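Local coordinates for beta-L-arabinobiosidase (Bacteroides thetaiotaomicron, PDB 5MQR), which hydrolyses glycosidic bonds in plant pectin, probably releasing L-arabinofuranose units, and may also act as a sialidase, at residues L448-K453 against A459-K464. Numbering follows the deposited sequence.
Sequences LKLQDK and AKVERK. With CA (calcium ion), chain J.
The Asp452 carboxylate is the flat group of this contact. The Ala459 backbone N lies over one of its faces, with a long OD2 to N approach of 4.3 Å. The two segments belong to two sheets packed face to face, as in a beta-sandwich, in the sialidase-like CBM region. At the oxygen edge, close to the carboxylate plane, Asp452 OD1 and OD2 both bind one calcium ion, OD1 at 2.4 Å and OD2 at 2.6 Å. Two waters, Asp454 O, Asp457 O and Glu597 OE1 complete the site. OD2 also takes part in a hydrogen bond with Thr571 OG1. Strand 447-452 pairs with strands 441-444 and 600-610 in one sheet, and strand 460-468 pairs with 431-435 and 564-570 in the other. No hydrogen bond crosses between the segments; the contact is mostly apolar side chains. Leu450 CB rests 3.9 Å from Ala459 CB. The same Ala459 methyl also touches the Gln451 carbonyl oxygen. Further along, Leu448 and Val461 meet tip to tip. The Leu448 CG is anti to the backbone N (chi1 -180°), which carries CD2 toward Val461. Val441 packs beside Leu448, Ala459 and Val461. Leu448 CD2 touches both Val461 methyls, CG2 at 4.0 Å and CG1 at 4.1 Å.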
loop_
_atom_site.group_PDB
_atom_site.type_symbol
_atom_site.label_atom_id
_atom_site.label_comp_id
_atom_site.label_asym_id
_atom_site.label_seq_id
_atom_site.Cartn_x
_atom_site.Cartn_y
_atom_site.Cartn_z
ATOM N N LEU A 448 24.775 5.762 -8.972
ATOM C CA LEU A 448 23.879 5.352 -10.048
ATOM C C LEU A 448 24.352 6.081 -11.302
ATOM O O LEU A 448 24.382 7.314 -11.311
ATOM C CB LEU A 448 22.446 5.732 -9.730
ATOM C CG LEU A 448 21.377 5.358 -10.762
ATOM C CD1 LEU A 448 21.353 3.865 -11.088
ATOM C CD2 LEU A 448 20.032 5.798 -10.228
ATOM N N LYS A 449 24.744 5.334 -12.334
ATOM C CA LYS A 449 25.376 5.923 -13.528
ATOM C C LYS A 449 24.441 5.861 -14.714
ATOM O O LYS A 449 23.816 4.841 -14.959
ATOM C CB LYS A 449 26.671 5.198 -13.886
ATOM C CG LYS A 449 27.610 5.975 -14.805
ATOM C CD LYS A 449 28.745 5.170 -15.450
ATOM C CE LYS A 449 29.147 3.933 -14.687
ATOM N NZ LYS A 449 30.457 3.386 -15.055
ATOM N N LEU A 450 24.372 6.980 -15.432
ATOM C CA LEU A 450 23.666 7.097 -16.672
ATOM C C LEU A 450 24.714 7.323 -17.757
ATOM O O LEU A 450 25.478 8.281 -17.674
ATOM C CB LEU A 450 22.733 8.296 -16.610
ATOM C CG LEU A 450 21.547 8.137 -15.654
ATOM C CD1 LEU A 450 21.974 8.199 -14.208
ATOM C CD2 LEU A 450 20.523 9.233 -15.913
ATOM N N GLN A 451 24.747 6.446 -18.761
ATOM C CA GLN A 451 25.602 6.621 -19.935
ATOM C C GLN A 451 24.727 6.812 -21.172
ATOM O O GLN A 451 23.597 6.356 -21.191
ATOM C CB GLN A 451 26.522 5.429 -20.111
ATOM C CG GLN A 451 27.567 5.284 -19.017
ATOM C CD GLN A 451 28.370 3.993 -19.128
ATOM O OE1 GLN A 451 27.808 2.895 -19.164
ATOM N NE2 GLN A 451 29.689 4.118 -19.171
ATOM N N ASP A 452 25.249 7.533 -22.171
ATOM C CA ASP A 452 24.520 7.872 -23.386
ATOM C C ASP A 452 25.480 8.092 -24.589
ATOM O O ASP A 452 26.194 9.114 -24.662
ATOM C CB ASP A 452 23.685 9.131 -23.140
ATOM C CG ASP A 452 22.669 9.423 -24.256
ATOM O OD1 ASP A 452 22.767 8.899 -25.379
ATOM O OD2 ASP A 452 21.762 10.241 -24.028
ATOM N N LYS A 453 25.473 7.136 -25.517
ATOM C CA LYS A 453 26.134 7.306 -26.806
ATOM C C LYS A 453 25.149 7.120 -27.942
ATOM O O LYS A 453 25.559 6.894 -29.071
ATOM C CB LYS A 453 27.319 6.345 -26.961
ATOM C CG LYS A 453 26.914 4.885 -26.957
ATOM C CD LYS A 453 28.083 3.967 -27.255
ATOM C CE LYS A 453 29.096 3.916 -26.138
ATOM N NZ LYS A 453 29.832 2.619 -26.219
ATOM N N ALA A 459 19.354 7.730 -21.496
ATOM C CA ALA A 459 19.213 7.008 -20.226
ATOM C C ALA A 459 18.259 7.812 -19.374
ATOM O O ALA A 459 18.239 9.028 -19.449
ATOM C CB ALA A 459 20.551 6.857 -19.517
ATOM N N LYS A 460 17.456 7.133 -18.574
ATOM C CA LYS A 460 16.516 7.824 -17.715
ATOM C C LYS A 460 16.201 6.998 -16.481
ATOM O O LYS A 460 15.892 5.804 -16.600
ATOM C CB LYS A 460 15.246 8.140 -18.485
ATOM C CG LYS A 460 14.346 9.091 -17.756
ATOM C CD LYS A 460 12.934 8.990 -18.251
ATOM C CE LYS A 460 12.240 7.827 -17.598
ATOM N NZ LYS A 460 11.076 7.360 -18.392
ATOM N N VAL A 461 16.281 7.650 -15.311
ATOM C CA VAL A 461 15.851 7.093 -14.028
ATOM C C VAL A 461 14.810 8.040 -13.396
ATOM O O VAL A 461 14.906 9.252 -13.577
ATOM C CB VAL A 461 17.047 6.797 -13.089
ATOM C CG1 VAL A 461 18.031 5.842 -13.752
ATOM C CG2 VAL A 461 17.798 8.036 -12.685
ATOM N N GLU A 462 13.796 7.477 -12.724
ATOM C CA GLU A 462 12.756 8.227 -12.021
ATOM C C GLU A 462 12.670 7.670 -10.598
ATOM O O GLU A 462 12.556 6.455 -10.413
ATOM C CB GLU A 462 11.341 8.092 -12.623
ATOM C CG GLU A 462 11.167 8.193 -14.122
ATOM C CD GLU A 462 9.757 8.618 -14.601
ATOM O OE1 GLU A 462 8.785 8.601 -13.831
ATOM O OE2 GLU A 462 9.627 9.031 -15.796
ATOM N N ARG A 463 12.696 8.555 -9.606
ATOM C CA ARG A 463 12.437 8.169 -8.210
ATOM C C ARG A 463 11.037 8.641 -7.825
ATOM O O ARG A 463 10.792 9.846 -7.674
ATOM C CB ARG A 463 13.496 8.755 -7.261
ATOM C CG ARG A 463 13.378 8.332 -5.817
ATOM C CD ARG A 463 13.488 6.832 -5.650
ATOM N NE ARG A 463 13.799 6.362 -4.296
ATOM C CZ ARG A 463 12.910 6.057 -3.348
ATOM N NH1 ARG A 463 11.599 6.207 -3.534
ATOM N NH2 ARG A 463 13.336 5.585 -2.186
ATOM N N LYS A 464 10.112 7.698 -7.711
ATOM C CA LYS A 464 8.791 8.017 -7.200
ATOM C C LYS A 464 8.831 8.178 -5.664
ATOM O O LYS A 464 9.456 7.391 -4.966
ATOM C CB LYS A 464 7.797 6.944 -7.617
ATOM C CG LYS A 464 6.370 7.423 -7.565
ATOM C CD LYS A 464 5.464 6.596 -8.475
ATOM C CE LYS A 464 4.131 7.286 -8.560
ATOM N NZ LYS A 464 3.165 6.461 -9.308
HETATM CA CA CA J . 21.300 10.472 -26.541
HETATM O O HOH W 1 19.829 11.467 -28.248
HETATM O O HOH W 2 20.219 12.376 -25.492
#